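Local structure of centrosomal protein 120 (Oreochromis niloticus, 6EWH) at residues E59-Y64 against H113-N118; G122-S127 against F149-P154; T136-K141 against V176-E181; T28-L33 against R92-K97. The protein probably acts at centrosomes and basal bodies in the formation of cilia, the chain described here being its second C2 domain (C2B). The protein carries 1 engineered substitution. All coordinates share one frame; numbering follows the deposited sequence. Where two conformers were deposited one is given.

Contact 1: residues E59-Y64 against H113-N118; sequences EFFFYY and HLCCGN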
# COMPACT_ATOMS: atom_id res chain seq x y z
N GLU A 59 9.37 6.44 -16.83
CA GLU A 59 7.96 6.41 -16.50
C GLU A 59 7.84 5.58 -15.23
O GLU A 59 8.26 4.42 -15.21
CB GLU A 59 7.18 5.78 -17.65
CG GLU A 59 5.73 5.52 -17.37
CD GLU A 59 4.93 5.32 -18.65
OE1 GLU A 59 4.77 6.30 -19.41
OE2 GLU A 59 4.46 4.19 -18.89
N PHE A 60 7.31 6.18 -14.17
CA PHE A 60 7.38 5.59 -12.84
C PHE A 60 5.98 5.30 -12.35
O PHE A 60 5.01 5.96 -12.73
CB PHE A 60 8.11 6.54 -11.86
CG PHE A 60 9.46 6.99 -12.36
CD1 PHE A 60 10.60 6.24 -12.09
CD2 PHE A 60 9.59 8.14 -13.11
CE1 PHE A 60 11.85 6.65 -12.55
CE2 PHE A 60 10.83 8.56 -13.58
CZ PHE A 60 11.96 7.81 -13.29
N PHE A 61 5.85 4.27 -11.50
CA PHE A 61 4.55 3.90 -10.97
C PHE A 61 4.79 3.11 -9.69
O PHE A 61 5.91 2.67 -9.41
CB PHE A 61 3.74 3.07 -11.97
CG PHE A 61 4.41 1.77 -12.36
CD1 PHE A 61 5.34 1.74 -13.39
CD2 PHE A 61 4.10 0.59 -11.69
CE1 PHE A 61 5.97 0.55 -13.74
CE2 PHE A 61 4.73 -0.60 -12.04
CZ PHE A 61 5.66 -0.62 -13.06
N PHE A 62 3.73 2.94 -8.92
CA PHE A 62 3.80 2.13 -7.71
C PHE A 62 3.17 0.76 -7.94
O PHE A 62 2.17 0.63 -8.65
CB PHE A 62 3.14 2.84 -6.52
CG PHE A 62 3.78 4.16 -6.22
CD1 PHE A 62 4.99 4.22 -5.53
CD2 PHE A 62 3.20 5.34 -6.67
CE1 PHE A 62 5.60 5.44 -5.28
CE2 PHE A 62 3.81 6.56 -6.42
CZ PHE A 62 5.00 6.61 -5.73
N TYR A 63 3.77 -0.25 -7.31
CA TYR A 63 3.27 -1.61 -7.37
C TYR A 63 3.13 -2.16 -5.96
O TYR A 63 4.01 -1.95 -5.11
CB TYR A 63 4.21 -2.55 -8.15
CG TYR A 63 3.93 -4.00 -7.84
CD1 TYR A 63 2.88 -4.66 -8.45
CD2 TYR A 63 4.68 -4.68 -6.88
CE1 TYR A 63 2.58 -5.97 -8.15
CE2 TYR A 63 4.38 -6.00 -6.56
CZ TYR A 63 3.33 -6.64 -7.20
OH TYR A 63 3.02 -7.95 -6.91
N TYR A 64 2.05 -2.89 -5.71
CA TYR A 64 1.96 -3.70 -4.51
C TYR A 64 0.99 -4.84 -4.73
O TYR A 64 0.15 -4.80 -5.63
CB TYR A 64 1.56 -2.88 -3.28
CG TYR A 64 0.31 -2.06 -3.44
CD1 TYR A 64 0.39 -0.77 -3.94
CD2 TYR A 64 -0.93 -2.55 -3.05
CE1 TYR A 64 -0.77 0.01 -4.08
CE2 TYR A 64 -2.06 -1.79 -3.17
CZ TYR A 64 -1.99 -0.52 -3.68
OH TYR A 64 -3.12 0.25 -3.82
N HIS A 113 6.23 -0.75 -3.86
CA HIS A 113 7.45 -0.52 -4.62
C HIS A 113 7.27 0.68 -5.53
O HIS A 113 6.24 0.82 -6.20
CB HIS A 113 7.76 -1.73 -5.51
CG HIS A 113 8.23 -2.93 -4.75
ND1 HIS A 113 9.55 -3.33 -4.74
CD2 HIS A 113 7.56 -3.80 -3.95
CE1 HIS A 113 9.67 -4.41 -3.98
NE2 HIS A 113 8.48 -4.71 -3.49
N LEU A 114 8.29 1.53 -5.59
CA LEU A 114 8.41 2.49 -6.68
C LEU A 114 9.14 1.80 -7.82
O LEU A 114 10.24 1.26 -7.61
CB LEU A 114 9.19 3.73 -6.24
CG LEU A 114 9.57 4.67 -7.38
CD1 LEU A 114 8.32 5.32 -7.99
CD2 LEU A 114 10.58 5.75 -6.93
N CYS A 115 8.54 1.79 -9.00
CA CYS A 115 9.07 1.02 -10.12
C CYS A 115 9.32 1.91 -11.33
O CYS A 115 8.68 2.96 -11.50
CB CYS A 115 8.09 -0.06 -10.55
SG CYS A 115 7.83 -1.26 -9.27
N CYS A 116 10.26 1.48 -12.16
CA CYS A 116 10.44 2.02 -13.50
C CYS A 116 10.64 0.83 -14.42
O CYS A 116 11.60 0.08 -14.25
CB CYS A 116 11.65 2.95 -13.56
SG CYS A 116 11.89 3.70 -15.19
N GLY A 117 9.72 0.65 -15.37
CA GLY A 117 9.77 -0.55 -16.20
C GLY A 117 9.66 -1.79 -15.34
O GLY A 117 8.73 -1.93 -14.53
N ASN A 118 10.62 -2.69 -15.48
CA ASN A 118 10.62 -3.93 -14.71
C ASN A 118 11.56 -3.88 -13.51
O ASN A 118 11.93 -4.94 -12.98
CB ASN A 118 10.92 -5.12 -15.62
CG ASN A 118 9.79 -5.42 -16.57
OD1 ASN A 118 8.63 -5.54 -16.16
ND2 ASN A 118 10.11 -5.52 -17.86

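Contact 2: residues G122-S127 against F149-P154; sequences GSTDVS and FILQPP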
# COMPACT_ATOMS: atom_id res chain seq x y z
N GLY A 122 12.81 1.05 -5.12
CA GLY A 122 12.76 1.14 -3.68
C GLY A 122 11.42 0.65 -3.20
O GLY A 122 10.48 0.58 -3.99
N SER A 123 11.32 0.31 -1.93
CA SER A 123 10.06 -0.18 -1.40
C SER A 123 9.90 0.28 0.04
O SER A 123 10.86 0.70 0.70
CB SER A 123 9.95 -1.70 -1.51
OG SER A 123 10.90 -2.33 -0.66
N THR A 124 8.68 0.20 0.52
CA THR A 124 8.42 0.54 1.91
C THR A 124 7.42 -0.46 2.47
O THR A 124 6.59 -1.00 1.74
CB THR A 124 7.95 2.00 2.07
OG1 THR A 124 7.97 2.36 3.45
CG2 THR A 124 6.54 2.19 1.52
N ASP A 125 7.54 -0.72 3.77
CA ASP A 125 6.70 -1.67 4.48
C ASP A 125 5.54 -0.93 5.13
O ASP A 125 5.76 -0.00 5.91
CB ASP A 125 7.49 -2.34 5.60
CG ASP A 125 8.31 -3.51 5.13
OD1 ASP A 125 8.77 -3.50 3.98
OD2 ASP A 125 8.47 -4.46 5.93
N VAL A 126 4.32 -1.37 4.84
CA VAL A 126 3.12 -0.78 5.43
C VAL A 126 2.40 -1.87 6.21
O VAL A 126 1.95 -2.87 5.63
CB VAL A 126 2.21 -0.18 4.35
CG1 VAL A 126 0.99 0.43 5.00
CG2 VAL A 126 2.97 0.88 3.56
N SER A 127 2.30 -1.69 7.52
CA SER A 127 1.81 -2.76 8.38
C SER A 127 0.30 -2.90 8.23
O SER A 127 -0.44 -1.93 8.40
CB SER A 127 2.15 -2.45 9.82
OG SER A 127 1.63 -3.44 10.69
N PHE A 149 5.70 7.10 4.77
CA PHE A 149 6.56 5.93 4.85
C PHE A 149 7.83 6.16 4.04
O PHE A 149 7.80 6.79 2.98
CB PHE A 149 5.78 4.73 4.31
CG PHE A 149 4.63 4.31 5.19
CD1 PHE A 149 4.84 3.45 6.26
CD2 PHE A 149 3.35 4.79 4.97
CE1 PHE A 149 3.79 3.06 7.08
CE2 PHE A 149 2.29 4.41 5.79
CZ PHE A 149 2.51 3.55 6.85
N ILE A 150 8.96 5.67 4.55
CA ILE A 150 10.25 5.87 3.89
C ILE A 150 10.51 4.75 2.89
O ILE A 150 10.42 3.56 3.24
CB ILE A 150 11.38 5.94 4.93
CG1 ILE A 150 11.04 6.97 5.99
CG2 ILE A 150 12.70 6.24 4.23
CD1 ILE A 150 10.98 8.37 5.45
N LEU A 151 10.85 5.12 1.66
CA LEU A 151 11.22 4.15 0.64
C LEU A 151 12.71 3.82 0.76
O LEU A 151 13.55 4.72 0.84
CB LEU A 151 10.92 4.71 -0.75
CG LEU A 151 9.42 4.76 -1.10
CD1 LEU A 151 9.18 5.76 -2.25
CD2 LEU A 151 8.90 3.39 -1.48
N GLN A 152 13.02 2.53 0.77
CA GLN A 152 14.39 2.05 0.90
C GLN A 152 14.85 1.44 -0.41
O GLN A 152 14.15 0.56 -0.95
CB GLN A 152 14.48 0.98 2.01
CG GLN A 152 14.18 1.48 3.40
CD GLN A 152 15.24 2.43 3.92
OE1 GLN A 152 16.32 2.53 3.35
NE2 GLN A 152 14.93 3.15 4.99
N PRO A 153 16.01 1.83 -0.93
CA PRO A 153 16.54 1.19 -2.14
C PRO A 153 17.01 -0.22 -1.84
O PRO A 153 17.35 -0.55 -0.70
CB PRO A 153 17.73 2.09 -2.50
CG PRO A 153 18.19 2.63 -1.19
CD PRO A 153 16.93 2.84 -0.39
N PRO A 154 17.08 -1.08 -2.86
CA PRO A 154 17.48 -2.48 -2.62
C PRO A 154 18.98 -2.68 -2.43
O PRO A 154 19.40 -3.80 -2.15
CB PRO A 154 16.98 -3.18 -3.90
CG PRO A 154 17.07 -2.13 -4.95
CD PRO A 154 16.76 -0.82 -4.27
O HOH W 1 13.68 -1.85 -1.42

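Contact 3: residues T136-K141 against V176-E181; sequences TDLDNK and VTLRRE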
# COMPACT_ATOMS: atom_id res chain seq x y z
N THR A 136 -11.22 -1.16 15.87
CA THR A 136 -11.91 -1.48 17.12
C THR A 136 -13.34 -0.94 17.20
O THR A 136 -13.98 -1.11 18.24
CB THR A 136 -11.12 -0.95 18.31
OG1 THR A 136 -10.89 0.45 18.14
CG2 THR A 136 -9.78 -1.68 18.43
N ASP A 137 -13.84 -0.29 16.16
CA ASP A 137 -15.22 0.21 16.17
C ASP A 137 -15.81 0.10 14.77
O ASP A 137 -16.42 1.03 14.24
CB ASP A 137 -15.29 1.64 16.70
CG ASP A 137 -16.72 2.08 16.99
OD1 ASP A 137 -17.57 1.21 17.25
OD2 ASP A 137 -16.99 3.30 16.93
N LEU A 138 -15.64 -1.08 14.15
CA LEU A 138 -16.01 -1.27 12.75
C LEU A 138 -17.51 -1.22 12.51
O LEU A 138 -17.93 -1.03 11.36
CB LEU A 138 -15.46 -2.60 12.24
CG LEU A 138 -13.94 -2.60 12.03
CD1 LEU A 138 -13.47 -4.03 11.82
CD2 LEU A 138 -13.53 -1.70 10.86
N ASP A 139 -18.33 -1.41 13.54
CA ASP A 139 -19.77 -1.26 13.31
C ASP A 139 -20.14 0.19 13.03
O ASP A 139 -21.18 0.44 12.41
CB ASP A 139 -20.57 -1.75 14.51
CG ASP A 139 -20.44 -3.24 14.74
OD1 ASP A 139 -19.91 -3.95 13.86
OD2 ASP A 139 -20.89 -3.70 15.81
N ASN A 140 -19.31 1.13 13.46
CA ASN A 140 -19.65 2.54 13.39
C ASN A 140 -18.71 3.38 12.54
O ASN A 140 -19.15 4.37 11.97
CB ASN A 140 -19.72 3.15 14.80
CG ASN A 140 -20.78 2.49 15.66
OD1 ASN A 140 -21.97 2.60 15.39
ND2 ASN A 140 -20.34 1.77 16.70
N LYS A 141 -17.43 3.02 12.45
CA LYS A 141 -16.52 3.88 11.70
C LYS A 141 -15.44 3.08 11.00
O LYS A 141 -15.08 1.98 11.43
CB LYS A 141 -15.91 4.99 12.57
CG LYS A 141 -15.22 4.53 13.82
CD LYS A 141 -14.63 5.73 14.55
CE LYS A 141 -13.94 5.32 15.84
NZ LYS A 141 -13.30 6.49 16.50
N VAL A 176 -4.00 3.26 4.63
CA VAL A 176 -4.66 1.96 4.53
C VAL A 176 -5.89 2.01 5.42
O VAL A 176 -5.82 2.46 6.57
CB VAL A 176 -3.73 0.80 4.93
CG1 VAL A 176 -2.57 0.69 3.94
CG2 VAL A 176 -3.21 0.96 6.36
N THR A 177 -7.03 1.55 4.88
CA THR A 177 -8.30 1.68 5.59
C THR A 177 -9.07 0.36 5.54
O THR A 177 -9.06 -0.34 4.53
CB THR A 177 -9.14 2.80 4.94
OG1 THR A 177 -8.52 4.06 5.18
CG2 THR A 177 -10.57 2.85 5.50
N LEU A 178 -9.72 0.03 6.65
CA LEU A 178 -10.66 -1.09 6.70
C LEU A 178 -12.01 -0.55 7.17
O LEU A 178 -12.07 0.22 8.13
CB LEU A 178 -10.16 -2.15 7.68
CG LEU A 178 -11.07 -3.36 7.87
CD1 LEU A 178 -11.17 -4.19 6.59
CD2 LEU A 178 -10.62 -4.21 9.03
N ARG A 179 -13.08 -0.95 6.48
CA ARG A 179 -14.41 -0.53 6.92
C ARG A 179 -15.43 -1.58 6.53
O ARG A 179 -15.23 -2.33 5.58
CB ARG A 179 -14.80 0.82 6.31
CG ARG A 179 -14.87 0.81 4.80
CD ARG A 179 -15.11 2.20 4.24
NE ARG A 179 -15.18 2.18 2.78
CZ ARG A 179 -16.24 1.81 2.08
NH1 ARG A 179 -17.35 1.42 2.70
NH2 ARG A 179 -16.20 1.81 0.76
N ARG A 180 -16.53 -1.62 7.27
CA ARG A 180 -17.70 -2.34 6.78
C ARG A 180 -18.17 -1.67 5.51
O ARG A 180 -18.08 -0.45 5.36
CB ARG A 180 -18.82 -2.30 7.82
CG ARG A 180 -18.61 -3.23 8.99
CD ARG A 180 -19.87 -3.27 9.85
NE ARG A 180 -19.80 -4.15 11.02
CZ ARG A 180 -19.97 -5.48 10.97
NH1 ARG A 180 -20.20 -6.09 9.82
NH2 ARG A 180 -19.91 -6.19 12.10
N GLU A 181 -18.64 -2.48 4.57
CA GLU A 181 -19.00 -1.94 3.27
C GLU A 181 -20.10 -0.90 3.38
O GLU A 181 -20.11 0.09 2.63
CB GLU A 181 -19.41 -3.07 2.34
CG GLU A 181 -19.68 -2.61 0.92
CD GLU A 181 -19.62 -3.75 -0.05
OE1 GLU A 181 -20.54 -4.59 -0.02
OE2 GLU A 181 -18.65 -3.80 -0.83
O HOH W 2 -16.42 0.16 9.48

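Contact 4: residues T28-L33 against R92-K97; sequences TDMFVL and RIRSSK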
# COMPACT_ATOMS: atom_id res chain seq x y z
N THR A 28 -20.24 -13.61 7.12
CA THR A 28 -21.11 -13.24 6.01
C THR A 28 -21.24 -11.73 5.79
O THR A 28 -22.06 -11.32 4.97
CB THR A 28 -22.51 -13.82 6.25
OG1 THR A 28 -23.10 -13.13 7.36
CG2 THR A 28 -22.41 -15.30 6.58
N ASP A 29 -20.48 -10.91 6.50
CA ASP A 29 -20.58 -9.46 6.35
C ASP A 29 -19.56 -8.96 5.33
O ASP A 29 -18.50 -9.55 5.15
CB ASP A 29 -20.34 -8.77 7.69
CG ASP A 29 -21.37 -9.15 8.74
OD1 ASP A 29 -22.48 -9.59 8.35
OD2 ASP A 29 -21.08 -9.02 9.94
N MET A 30 -19.90 -7.88 4.65
CA MET A 30 -19.03 -7.30 3.63
C MET A 30 -18.17 -6.19 4.20
O MET A 30 -18.65 -5.33 4.94
CB MET A 30 -19.86 -6.76 2.47
CG MET A 30 -20.61 -7.84 1.71
SD MET A 30 -19.58 -9.22 1.16
CE MET A 30 -18.29 -8.36 0.28
N PHE A 31 -16.89 -6.21 3.83
CA PHE A 31 -15.90 -5.22 4.23
C PHE A 31 -15.13 -4.75 3.00
O PHE A 31 -15.05 -5.44 1.99
CB PHE A 31 -14.89 -5.83 5.22
CG PHE A 31 -15.52 -6.30 6.50
CD1 PHE A 31 -16.09 -7.57 6.59
CD2 PHE A 31 -15.57 -5.47 7.62
CE1 PHE A 31 -16.68 -8.00 7.78
CE2 PHE A 31 -16.16 -5.90 8.80
CZ PHE A 31 -16.71 -7.16 8.88
N VAL A 32 -14.53 -3.57 3.12
CA VAL A 32 -13.65 -3.02 2.09
C VAL A 32 -12.30 -2.72 2.72
O VAL A 32 -12.22 -2.03 3.75
CB VAL A 32 -14.25 -1.76 1.43
CG1 VAL A 32 -13.31 -1.24 0.34
CG2 VAL A 32 -15.62 -2.07 0.86
N LEU A 33 -11.23 -3.24 2.11
CA LEU A 33 -9.86 -2.95 2.51
C LEU A 33 -9.22 -2.15 1.38
O LEU A 33 -9.23 -2.59 0.23
CB LEU A 33 -9.12 -4.27 2.72
CG LEU A 33 -7.63 -4.13 3.03
CD1 LEU A 33 -7.41 -3.43 4.38
CD2 LEU A 33 -7.00 -5.52 3.06
N ARG A 92 -12.92 -6.16 -1.89
CA ARG A 92 -14.07 -6.50 -1.06
C ARG A 92 -13.82 -7.83 -0.36
O ARG A 92 -13.30 -8.78 -0.95
CB ARG A 92 -15.34 -6.61 -1.91
CG ARG A 92 -15.75 -5.29 -2.54
CD ARG A 92 -16.96 -5.51 -3.46
NE ARG A 92 -18.20 -5.67 -2.69
CZ ARG A 92 -19.21 -6.46 -3.05
NH1 ARG A 92 -19.13 -7.18 -4.16
NH2 ARG A 92 -20.29 -6.52 -2.29
N ILE A 93 -14.19 -7.88 0.92
CA ILE A 93 -13.96 -9.06 1.75
C ILE A 93 -15.27 -9.44 2.42
O ILE A 93 -15.95 -8.59 3.00
CB ILE A 93 -12.86 -8.79 2.80
CG1 ILE A 93 -11.53 -8.46 2.14
CG2 ILE A 93 -12.69 -10.00 3.72
CD1 ILE A 93 -10.51 -7.86 3.08
N ARG A 94 -15.64 -10.71 2.32
CA ARG A 94 -16.78 -11.25 3.04
C ARG A 94 -16.23 -12.03 4.23
O ARG A 94 -15.45 -12.97 4.04
CB ARG A 94 -17.62 -12.13 2.12
CG ARG A 94 -18.96 -12.60 2.70
CD ARG A 94 -19.75 -13.33 1.62
NE ARG A 94 -21.06 -13.78 2.09
CZ ARG A 94 -21.28 -14.93 2.73
NH1 ARG A 94 -20.27 -15.75 3.01
NH2 ARG A 94 -22.51 -15.25 3.11
N SER A 95 -16.58 -11.61 5.44
CA SER A 95 -15.96 -12.19 6.63
C SER A 95 -16.81 -11.81 7.84
O SER A 95 -17.96 -11.39 7.71
CB SER A 95 -14.52 -11.69 6.78
OG SER A 95 -13.80 -12.42 7.77
N SER A 96 -16.25 -11.99 9.04
CA SER A 96 -16.80 -11.39 10.23
C SER A 96 -15.76 -10.45 10.82
O SER A 96 -14.56 -10.58 10.56
CB SER A 96 -17.21 -12.44 11.27
OG SER A 96 -16.07 -12.95 11.96
N LYS A 97 -16.24 -9.50 11.62
CA LYS A 97 -15.36 -8.54 12.29
C LYS A 97 -14.18 -9.25 12.94
O LYS A 97 -13.02 -8.92 12.68
CB LYS A 97 -16.15 -7.80 13.37
CG LYS A 97 -16.53 -6.40 13.04
CD LYS A 97 -16.74 -5.60 14.32
CE LYS A 97 -17.59 -6.35 15.32
NZ LYS A 97 -18.30 -5.42 16.23
O HOH W 3 -19.23 -9.14 11.57

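Contact 1: residues E59-Y64 against H113-N118
His113 pairs with Tyr63 as an antiparallel hydrogen-bonded couple: His113 N reaches Tyr63 O at 2.8 Å, almost straight (N-H...O 174°), and Tyr63 N returns to His113 O. The imidazole CD2 lies at the edge of the Tyr63 ring, while the polar tips go to other partners, His113 ND1 to Ser120 and Tyr63 OH to Asp70. His113 O also receives a CA-H...O contact from Phe62 CA at 3.2 Å. Leu114 packs with Phe62 on the sheet face opposite His113 and Tyr63, its CD1 3.8 Å from Phe62 CE1. Both strands are inner members of the four-stranded antiparallel sheet of this C2 beta sandwich, with 69-72 and 119-126 outside them. Cys115 N donates to Phe61 O at 2.8 Å, and Phe61 N answers to Cys115 O. Phe61 CG sits between backbone N and carbonyl carbon (chi1 61°), and the ring reaches Cys115 CB, which makes a CH-pi contact over one face, 3.5 Å from Phe61 CZ. An alanine at Phe61 would probably leave Cys115 CB without its aromatic cover. Cys116 CB lies 3.8 Å from Phe60 CD1, its SG oblique to that ring. Gly117 O meets the Phe61 edge, 3.6 Å from CZ.

Contact 2: residues G122-S127 against F149-P154
The Phe149 ring carries Val126 CG2 squarely over the centre of one face, a CH-pi contact 4.0 Å from the ring centroid and only 2° off its normal. The other methyl of Val126, CG1, touches the far end of the ring at CZ, 3.9 Å away, and Asp125 O approaches obliquely, 3.6 Å from Phe149 CD1. At the near end Thr124 crosses Phe149 at about a right angle, with OG1 close to Phe149 CB. Thr124 OG1 lies anti to its backbone N (chi1 -169°), which directs the hydroxyl across to Ile150 O; it donates there at 2.7 Å, from well above the carbonyl plane. Strands 119-126 and 143-150 are each the outermost strand of a different sheet of the C2 sandwich, so this contact joins the two sheets at their borders. An alanine at Thr124 would probably leave Ile150 O without this donor and open a small gap beside Phe149 CB and Leu151 CD2, where the threonine methyl packs. Farther along, a single antiparallel bridge ties the backbones: Gln152 N donates to Ser123 O at 2.8 Å, nearly straight, and Ser123 N to Gln152 O at 3.0 Å. A water bonded to both Ser123 OG and Gln152 O spans the same pair, and Leu151 CD2 packs 3.6 Å from Ser123 C.

Contact 3: residues T136-K141 against V176-E181
Arg180 forms a side-on salt bridge with Asp139, NE and NH2 both donating to the single oxygen OD1. The Arg180 NE to Asp139 OD1 bond is 2.8 Å long and meets the oxygen on its anti side; NH2, at the same distance, arrives nearly along the C-O axis. The oxygen lies close to the guanidinium plane, yet carboxylate and guanidinium are turned 36° against each other, and both nitrogens come from the same face of the carboxylate. The arginine chain runs extended from CG to NE past the loop backbone, with Arg180 CG 3.3 Å from Leu138 O. A water donates to Leu138 O at 2.7 Å and itself accepts from Arg180 N, linking loop to strand. Beside this polar contact Leu138 crosses Leu178 at about a right angle, its CD1 4.0 Å from Leu178 CD2 and its CD2 resting on Leu178 O. A second shell fixes these groups. Asp139 OD2 makes a salt bridge with Lys97, and Arg180 NH1 one with Asp29, so the two charges sit in a chain of alternating sign that is likely to steady both. The loop itself is closed by Asp137, whose O accepts from Asn140 N and Lys141 N and whose OD1 takes a 2.9 Å bond from Asn140 ND2. This is the packing of a tight connecting loop, between helix 128-133 and strand 143-150, against the end of strand 171-180 in the mixed sheet of the C2 sandwich.

Contact 4: residues T28-L33 against R92-K97
Arg94 crosses first Met30 and then Thr28 obliquely. Its CB touches Met30 SD at 3.6 Å, and CG and CD continue past the same sulfur. CG stands anti to the backbone N (chi1 -172°), and the chain stays extended to NE, which passes near Thr28 O. The guanidinium is then laid flat on Thr28: Thr28 CA sits over its centre, 3.7 Å from Arg94 CZ, and Thr28 CB is 3.5 Å from Arg94 NH2. At the tip NH1 bonds to Gln20 and to Ala24 O. Met30, bent at its second and third torsions, turns its methyl the other way, so that Met30 CE rests over one face of the Arg92 guanidinium, 3.7 Å from Arg92 NH2; Arg92 NE forms a salt bridge with Glu181. Strands 29-41 and 87-95 are antiparallel neighbours in the mixed sheet of the C2 sandwich, and at their end Thr28 and Asp29 both face Ser95 in a classic beta bulge. Asp29 N donates to Ser95 O at 2.8 Å, and Phe31 N to Ile93 O at 2.7 Å. On the face of Phe31 and Ile93 the Phe31 ring turns its edge to two carbonyls, Ile93 O and Ser95 O, the latter 3.6 Å from Phe31 CE1. Its CZ reaches Lys97 N, at the start of helix 97-105, for which Ser96 is the N-cap. Leu33 CB adds apolar packing on Ile93 CD1, 3.9 Å away. Asp29 OD2, salt-bridged to Arg180, accepts from a water that takes the backbone N-H of Lys97.

In the fold
Contacts 1 and 4 are both antiparallel strand pairs, one in each sheet, but aromatic rings and cysteines fill contact 1, whereas contact 4 puts arginines and a methionine on one face and Phe31 and Ile93 on the other, with Asp29 and Ser95 at its end. Contact 2 joins the borders of the two sheets with a lone bridge. It adjoins contact 1 through Leu114 N and Gly122 O, and reaches contact 3 where Val126 meets Val176. All four are only partly buried; contacts 1 and 2 lie nearer the chain's centre, while contacts 3 and 4, about 10 Å apart between centres and on neighbouring strands, are more peripheral and charged. Contact 3, a loop on a strand, relies most on salt bridges and water.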